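PDB 3OWA: acyl-CoA dehydrogenase from Bacillus anthracis, which probably catalyses the FAD-dependent alpha,beta-dehydrogenation of acyl-CoA thioesters. Local coordinates for residues 42-47 against 103-108; 35-40 against 94-99; 179-184 against 240-245. All coordinates share one frame; numbering follows the deposited sequence.

Interaction 1 (42-47 against 103-108)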
# COMPACT_ATOMS: atom_id res chain seq x y z
N LYS A 42 -14.28 -14.37 -23.89
CA LYS A 42 -14.05 -15.80 -23.66
C LYS A 42 -12.86 -16.40 -24.49
O LYS A 42 -12.12 -17.24 -24.00
CB LYS A 42 -15.34 -16.59 -23.91
CG LYS A 42 -15.09 -18.07 -24.02
CD LYS A 42 -16.33 -18.85 -24.26
CE LYS A 42 -16.07 -20.32 -24.05
NZ LYS A 42 -15.07 -20.83 -24.99
N THR A 43 -12.73 -15.97 -25.74
CA THR A 43 -11.62 -16.37 -26.61
C THR A 43 -10.29 -15.95 -26.02
O THR A 43 -9.36 -16.75 -25.95
CB THR A 43 -11.78 -15.74 -28.02
OG1 THR A 43 -12.83 -16.43 -28.69
CG2 THR A 43 -10.49 -15.86 -28.88
N THR A 44 -10.23 -14.71 -25.56
CA THR A 44 -9.01 -14.21 -24.94
C THR A 44 -8.70 -14.98 -23.67
O THR A 44 -7.60 -15.48 -23.51
CB THR A 44 -9.11 -12.71 -24.61
OG1 THR A 44 -9.51 -12.02 -25.78
CG2 THR A 44 -7.74 -12.17 -24.17
N GLU A 45 -9.69 -15.08 -22.78
CA GLU A 45 -9.55 -15.82 -21.53
C GLU A 45 -9.04 -17.25 -21.73
O GLU A 45 -8.13 -17.68 -21.02
CB GLU A 45 -10.89 -15.86 -20.77
CG GLU A 45 -10.79 -16.58 -19.45
CD GLU A 45 -11.92 -16.20 -18.50
OE1 GLU A 45 -11.62 -15.67 -17.42
OE2 GLU A 45 -13.10 -16.43 -18.87
N ASP A 46 -9.61 -17.97 -22.68
CA ASP A 46 -9.17 -19.33 -22.99
C ASP A 46 -7.73 -19.37 -23.48
O ASP A 46 -6.94 -20.23 -23.06
CB ASP A 46 -10.06 -19.93 -24.07
CG ASP A 46 -11.48 -20.25 -23.57
OD1 ASP A 46 -11.70 -20.31 -22.33
OD2 ASP A 46 -12.36 -20.46 -24.43
N PHE A 47 -7.38 -18.46 -24.39
CA PHE A 47 -5.99 -18.32 -24.81
C PHE A 47 -5.06 -18.15 -23.58
O PHE A 47 -4.14 -18.93 -23.41
CB PHE A 47 -5.79 -17.15 -25.79
CG PHE A 47 -4.33 -16.86 -26.08
CD1 PHE A 47 -3.72 -15.73 -25.58
CD2 PHE A 47 -3.56 -17.77 -26.81
CE1 PHE A 47 -2.36 -15.47 -25.84
CE2 PHE A 47 -2.19 -17.51 -27.08
CZ PHE A 47 -1.61 -16.37 -26.59
N GLU A 103 -8.60 -6.46 -20.50
CA GLU A 103 -9.08 -6.90 -19.22
C GLU A 103 -8.70 -8.36 -18.99
O GLU A 103 -8.23 -8.71 -17.90
CB GLU A 103 -10.62 -6.69 -19.07
CG GLU A 103 -11.06 -6.83 -17.60
CD GLU A 103 -12.57 -6.96 -17.40
OE1 GLU A 103 -12.95 -7.80 -16.55
OE2 GLU A 103 -13.36 -6.23 -18.05
N LYS A 104 -8.91 -9.20 -19.97
CA LYS A 104 -8.60 -10.62 -19.84
C LYS A 104 -7.09 -10.91 -19.86
O LYS A 104 -6.63 -11.84 -19.16
CB LYS A 104 -9.30 -11.43 -20.92
CG LYS A 104 -10.83 -11.29 -20.86
CD LYS A 104 -11.32 -11.81 -19.54
CE LYS A 104 -12.81 -11.94 -19.47
NZ LYS A 104 -13.17 -12.02 -18.02
N PHE A 105 -6.33 -10.12 -20.63
CA PHE A 105 -4.85 -10.25 -20.59
C PHE A 105 -4.22 -10.03 -19.21
O PHE A 105 -3.16 -10.60 -18.88
CB PHE A 105 -4.16 -9.37 -21.67
CG PHE A 105 -3.73 -10.14 -22.87
CD1 PHE A 105 -2.43 -10.63 -22.98
CD2 PHE A 105 -4.63 -10.39 -23.92
CE1 PHE A 105 -2.06 -11.39 -24.12
CE2 PHE A 105 -4.25 -11.16 -25.03
CZ PHE A 105 -2.96 -11.64 -25.12
N SER A 106 -4.84 -9.17 -18.40
CA SER A 106 -4.34 -8.93 -17.01
C SER A 106 -4.12 -10.22 -16.17
O SER A 106 -3.27 -10.25 -15.29
CB SER A 106 -5.25 -7.96 -16.27
OG SER A 106 -6.45 -8.64 -15.95
N ARG A 107 -4.84 -11.29 -16.49
CA ARG A 107 -4.62 -12.57 -15.82
C ARG A 107 -3.15 -13.04 -15.93
O ARG A 107 -2.64 -13.75 -15.05
CB ARG A 107 -5.64 -13.60 -16.36
CG ARG A 107 -5.51 -15.01 -15.82
CD ARG A 107 -6.36 -15.24 -14.55
NE ARG A 107 -6.22 -16.63 -14.12
CZ ARG A 107 -7.14 -17.57 -14.33
NH1 ARG A 107 -8.29 -17.26 -14.91
NH2 ARG A 107 -6.91 -18.82 -13.94
N ALA A 108 -2.44 -12.60 -16.98
CA ALA A 108 -1.15 -13.15 -17.28
C ALA A 108 -0.02 -12.28 -16.74
O ALA A 108 1.08 -12.30 -17.28
CB ALA A 108 -0.99 -13.32 -18.80
O HOH W 1 -9.19 -14.68 -16.24
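E45 and R107 are joined through a water. The water donates to E45 OE1 at 2.9 Å. It accepts from R107 NH1 at 3.0 Å, lying in the plane of the guanidinium at its edge. The direct gap from E45 OE1 to R107 NH1 is 4.5 Å, beyond a salt bridge. K104 brings a second positive charge to the same oxygen, with NZ 4.0 Å from E45 OE1. These two charges probably favour the ionised carboxylate. E45 CG points away from its own backbone N (anti, chi1 -178°), and the extended chain beyond it carries the carboxylate out to the water. Both helices belong to the N-terminal helical domain of the acyl-CoA dehydrogenase fold. They come closest in backbone at E45 and K104, whose CA atoms are 5.5 Å apart. Away from these charges, the packing is apolar. T44 turns its methyl to the other helix, and CG2 sits 3.7 Å from K104 CB and 3.6 Å from F105 CD2. T44 OG1 bonds back to I40 O, one turn earlier in the same helix. F47 and F105 cross obliquely, with F47 CE1 3.9 Å from F105 CZ. The F105 ring also stacks with H115. F47 rests on L77 and L79 and on A74 of helix 64-76.

Interaction 2 (35-40 against 94-99); sequences SEHKMI and DKVSSA
H37 of helix 35-52 meets D94, V96 and S97 at the start of helix 95-105. From CB, CG is set anti to the carbonyl carbon (chi1 -63°). CG and ND1 each lie 3.8 Å from V96 CG1. That methyl sits over the centre of one ring face, 3.6 Å from the centroid, a CH-pi contact. ND1 accepts from S34 N. At the ring edge, S97 OG lies 3.4 Å from CD2. At the tip, NE2 donates to D94 OD1 at 2.9 Å. The bond is almost straight (177°), lies in the ring plane and uses the syn lone pair of OD1. D94 is also the N-cap of its helix: its OD2 accepts from S97 N at 2.8 Å. About one turn on from H37, I40 CG2 lies 4.2 Å from S97 CB. The axes of 35-40 and 95-99 run 24° apart in the same direction. The contact ties the start of helix 35-52 to the N-cap of helix 95-105 in the N-terminal helical domain. One carboxylate serves the histidine and the helix start with different oxygens. The bonds at ND1 and NE2 fix the ring's rotation and are consistent with a neutral NE2-H tautomer.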
# COMPACT_ATOMS: atom_id res chain seq x y z
N SER A 35 -23.29 -10.21 -27.41
CA SER A 35 -22.74 -11.57 -27.49
C SER A 35 -21.35 -11.61 -28.15
O SER A 35 -20.54 -12.47 -27.79
CB SER A 35 -23.69 -12.50 -28.28
OG SER A 35 -24.96 -12.58 -27.63
N GLU A 36 -21.09 -10.72 -29.11
CA GLU A 36 -19.77 -10.57 -29.72
C GLU A 36 -18.68 -10.17 -28.71
O GLU A 36 -17.58 -10.75 -28.71
CB GLU A 36 -19.83 -9.53 -30.84
CG GLU A 36 -20.06 -10.16 -32.23
CD GLU A 36 -20.91 -9.30 -33.17
OE1 GLU A 36 -21.79 -8.54 -32.68
OE2 GLU A 36 -20.73 -9.42 -34.41
N HIS A 37 -18.99 -9.19 -27.87
CA HIS A 37 -18.08 -8.74 -26.82
C HIS A 37 -17.76 -9.88 -25.89
O HIS A 37 -16.60 -10.13 -25.54
CB HIS A 37 -18.68 -7.57 -26.04
CG HIS A 37 -18.93 -6.34 -26.87
ND1 HIS A 37 -20.01 -5.51 -26.66
CD2 HIS A 37 -18.23 -5.80 -27.89
CE1 HIS A 37 -19.97 -4.51 -27.53
NE2 HIS A 37 -18.89 -4.66 -28.28
N LYS A 38 -18.81 -10.61 -25.49
CA LYS A 38 -18.68 -11.71 -24.55
C LYS A 38 -17.87 -12.86 -25.14
O LYS A 38 -17.09 -13.50 -24.43
CB LYS A 38 -20.05 -12.20 -24.13
CG LYS A 38 -20.74 -11.27 -23.20
CD LYS A 38 -22.15 -11.77 -22.95
CE LYS A 38 -22.90 -10.80 -22.05
NZ LYS A 38 -24.28 -11.34 -21.80
N MSE A 39 -18.06 -13.12 -26.43
CA MSE A 39 -17.29 -14.16 -27.09
C MSE A 39 -15.81 -13.81 -27.18
O MSE A 39 -14.96 -14.67 -26.96
CB MSE A 39 -17.80 -14.45 -28.47
CG MSE A 39 -17.35 -15.80 -28.99
SE MSE A 39 -18.15 -16.14 -30.71
CE MSE A 39 -20.00 -15.84 -30.21
N ILE A 40 -15.52 -12.56 -27.54
CA ILE A 40 -14.14 -12.18 -27.69
C ILE A 40 -13.48 -12.26 -26.31
O ILE A 40 -12.34 -12.70 -26.18
CB ILE A 40 -14.00 -10.81 -28.40
CG1 ILE A 40 -12.93 -10.87 -29.50
CG2 ILE A 40 -13.72 -9.66 -27.41
CD1 ILE A 40 -11.58 -11.24 -29.06
N ASP A 94 -14.44 -2.98 -32.43
CA ASP A 94 -14.78 -1.75 -31.70
C ASP A 94 -13.96 -1.62 -30.40
O ASP A 94 -13.25 -2.55 -30.00
CB ASP A 94 -16.29 -1.66 -31.44
CG ASP A 94 -16.78 -2.66 -30.38
OD1 ASP A 94 -18.00 -2.93 -30.37
OD2 ASP A 94 -16.00 -3.17 -29.57
N LYS A 95 -14.05 -0.45 -29.76
CA LYS A 95 -13.21 -0.17 -28.59
C LYS A 95 -13.58 -1.01 -27.35
O LYS A 95 -12.72 -1.26 -26.47
CB LYS A 95 -13.25 1.32 -28.24
CG LYS A 95 -12.72 2.24 -29.32
CD LYS A 95 -11.25 2.05 -29.55
CE LYS A 95 -10.83 2.56 -30.93
NZ LYS A 95 -11.67 1.97 -32.01
N VAL A 96 -14.83 -1.44 -27.27
CA VAL A 96 -15.27 -2.30 -26.19
C VAL A 96 -14.57 -3.65 -26.26
O VAL A 96 -14.08 -4.13 -25.26
CB VAL A 96 -16.81 -2.47 -26.15
CG1 VAL A 96 -17.20 -3.46 -25.07
CG2 VAL A 96 -17.49 -1.13 -25.88
N SER A 97 -14.50 -4.22 -27.46
CA SER A 97 -13.79 -5.45 -27.72
C SER A 97 -12.32 -5.38 -27.32
O SER A 97 -11.81 -6.25 -26.63
CB SER A 97 -13.92 -5.84 -29.20
OG SER A 97 -15.28 -6.10 -29.53
N SER A 98 -11.61 -4.35 -27.75
CA SER A 98 -10.19 -4.27 -27.36
C SER A 98 -9.97 -3.92 -25.87
O SER A 98 -8.93 -4.24 -25.31
CB SER A 98 -9.40 -3.37 -28.31
OG SER A 98 -9.85 -2.04 -28.26
N ALA A 99 -10.97 -3.33 -25.21
CA ALA A 99 -10.92 -3.15 -23.75
C ALA A 99 -11.06 -4.52 -23.09
O ALA A 99 -10.34 -4.85 -22.17
CB ALA A 99 -12.00 -2.18 -23.25
O HOH W 2 -16.04 -8.53 -30.53

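Interaction 3 (179-184 against 240-245); sequences VLNGEK and LEDALV
D242 has a left-handed backbone (phi 49°, psi 46°), which lets the chain turn its corner and brings both D242 and A243 opposite L180. G182 has backbone angles at which a CB would press on the carbonyl oxygen of N181. V179 CG1 is anti to its backbone N and comes within 3.4 Å of D242 OD2. The V179 and D242 side chains lie side by side and point the same way. In the beta domain of the acyl-CoA dehydrogenase fold, strand 177-188 pairs antiparallel with two strands, 235-240 and 243-246. The chain turns between them at E241 and D242, with a G1 beta bulge at D242 and A243. L180 and A243 form one hydrogen-bonded pair. L180 N reaches A243 O at 2.8 Å, and A243 N returns to L180 O along a more bent line (144°). Past the bulge the register shifts by one residue, and G182 pairs with L240. There G182 N donates to L240 O at 3.0 Å, while L240 N meets G182 O at 2.8 Å, nearly along the C=O axis. N181 CA also approaches L240 O at 3.2 Å, a CA-H...O contact. L180, A243 and L240 share one sheet face. L180 CD1 touches V245 CG2 at 3.9 Å, and L180 CB packs on A243 CB. V179 and L244 share the other face and meet through V179 CG2 and L244 CD2, 3.8 Å apart. K184 sends its amine away from this pairing to E155, Y199 O and L153 O.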
# COMPACT_ATOMS: atom_id res chain seq x y z
N VAL A 179 19.98 11.03 -38.51
CA VAL A 179 21.03 10.42 -37.69
C VAL A 179 20.67 10.65 -36.21
O VAL A 179 20.66 11.79 -35.72
CB VAL A 179 22.44 11.01 -38.04
CG1 VAL A 179 23.52 10.41 -37.16
CG2 VAL A 179 22.82 10.77 -39.52
N LEU A 180 20.31 9.57 -35.52
CA LEU A 180 19.81 9.72 -34.12
C LEU A 180 20.88 9.35 -33.08
O LEU A 180 21.58 8.32 -33.23
CB LEU A 180 18.54 8.87 -33.90
CG LEU A 180 17.22 9.58 -34.16
CD1 LEU A 180 17.06 9.86 -35.65
CD2 LEU A 180 16.03 8.72 -33.64
N ASN A 181 20.99 10.17 -32.05
CA ASN A 181 21.91 9.89 -30.95
C ASN A 181 21.27 10.11 -29.61
O ASN A 181 20.73 11.20 -29.34
CB ASN A 181 23.17 10.77 -31.05
CG ASN A 181 24.10 10.30 -32.12
OD1 ASN A 181 24.12 10.87 -33.24
ND2 ASN A 181 24.90 9.29 -31.81
N GLY A 182 21.37 9.11 -28.75
CA GLY A 182 20.87 9.20 -27.37
C GLY A 182 20.46 7.84 -26.83
O GLY A 182 20.77 6.79 -27.42
N GLU A 183 19.78 7.85 -25.68
CA GLU A 183 19.41 6.62 -24.99
C GLU A 183 18.01 6.79 -24.46
O GLU A 183 17.67 7.83 -23.90
CB GLU A 183 20.35 6.36 -23.81
CG GLU A 183 21.81 6.06 -24.20
CD GLU A 183 22.63 5.47 -23.04
OE1 GLU A 183 22.37 5.89 -21.87
OE2 GLU A 183 23.51 4.60 -23.28
N LYS A 184 17.19 5.80 -24.69
CA LYS A 184 15.82 5.83 -24.20
C LYS A 184 15.76 4.79 -23.11
O LYS A 184 16.21 3.63 -23.31
CB LYS A 184 14.83 5.52 -25.34
CG LYS A 184 15.12 6.28 -26.65
CD LYS A 184 15.00 7.82 -26.53
CE LYS A 184 13.61 8.29 -26.16
NZ LYS A 184 13.63 9.87 -26.10
N LEU A 240 21.06 4.55 -29.12
CA LEU A 240 21.11 5.09 -30.47
C LEU A 240 22.46 5.77 -30.68
O LEU A 240 22.72 6.85 -30.15
CB LEU A 240 19.94 6.08 -30.69
CG LEU A 240 18.58 5.45 -30.37
CD1 LEU A 240 17.48 6.47 -30.19
CD2 LEU A 240 18.20 4.31 -31.39
N GLU A 241 23.30 5.15 -31.49
CA GLU A 241 24.67 5.65 -31.77
C GLU A 241 24.79 5.84 -33.28
O GLU A 241 25.02 4.88 -34.06
CB GLU A 241 25.71 4.68 -31.17
CG GLU A 241 25.71 4.64 -29.62
CD GLU A 241 26.54 3.45 -28.98
OE1 GLU A 241 26.93 3.56 -27.78
OE2 GLU A 241 26.77 2.41 -29.67
N ASP A 242 24.54 7.08 -33.72
CA ASP A 242 24.38 7.38 -35.14
C ASP A 242 23.39 6.38 -35.79
O ASP A 242 23.68 5.82 -36.85
CB ASP A 242 25.73 7.34 -35.85
CG ASP A 242 26.62 8.54 -35.50
OD1 ASP A 242 27.84 8.41 -35.70
OD2 ASP A 242 26.13 9.61 -35.08
N ALA A 243 22.26 6.14 -35.13
CA ALA A 243 21.19 5.29 -35.66
C ALA A 243 20.63 5.97 -36.91
O ALA A 243 20.36 7.18 -36.89
CB ALA A 243 20.08 5.08 -34.61
N LEU A 244 20.48 5.20 -37.99
CA LEU A 244 20.14 5.78 -39.31
C LEU A 244 18.72 5.48 -39.62
O LEU A 244 18.36 4.34 -39.76
CB LEU A 244 20.99 5.19 -40.45
CG LEU A 244 22.45 5.58 -40.53
CD1 LEU A 244 23.04 5.12 -41.88
CD2 LEU A 244 22.62 7.08 -40.36
N VAL A 245 17.91 6.51 -39.71
CA VAL A 245 16.47 6.35 -39.89
C VAL A 245 16.05 7.04 -41.19
O VAL A 245 16.26 8.22 -41.33
CB VAL A 245 15.73 7.02 -38.73
CG1 VAL A 245 14.20 6.86 -38.92
CG2 VAL A 245 16.23 6.46 -37.33

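In the fold
Interactions 1 and 2 hold the same two helices, 35-52 and 95-105, at successive places, with centres 12 Å apart. Interaction 2 is buried and lies at the start of both helices. Interaction 1 follows further along and is only partly buried. Their chemistry differs: a straight direct bond in the buried contact, a water bridge between charges in the partly buried one. Interaction 3 belongs to another domain. Its centre is about 37 Å from that of interaction 1 and 39 Å from that of interaction 2. It is partly buried, has exposed residues among those touching, and lies 32 Å from the chain centre. It joins strands through backbone bonds, whereas the helix pair relies on side chains.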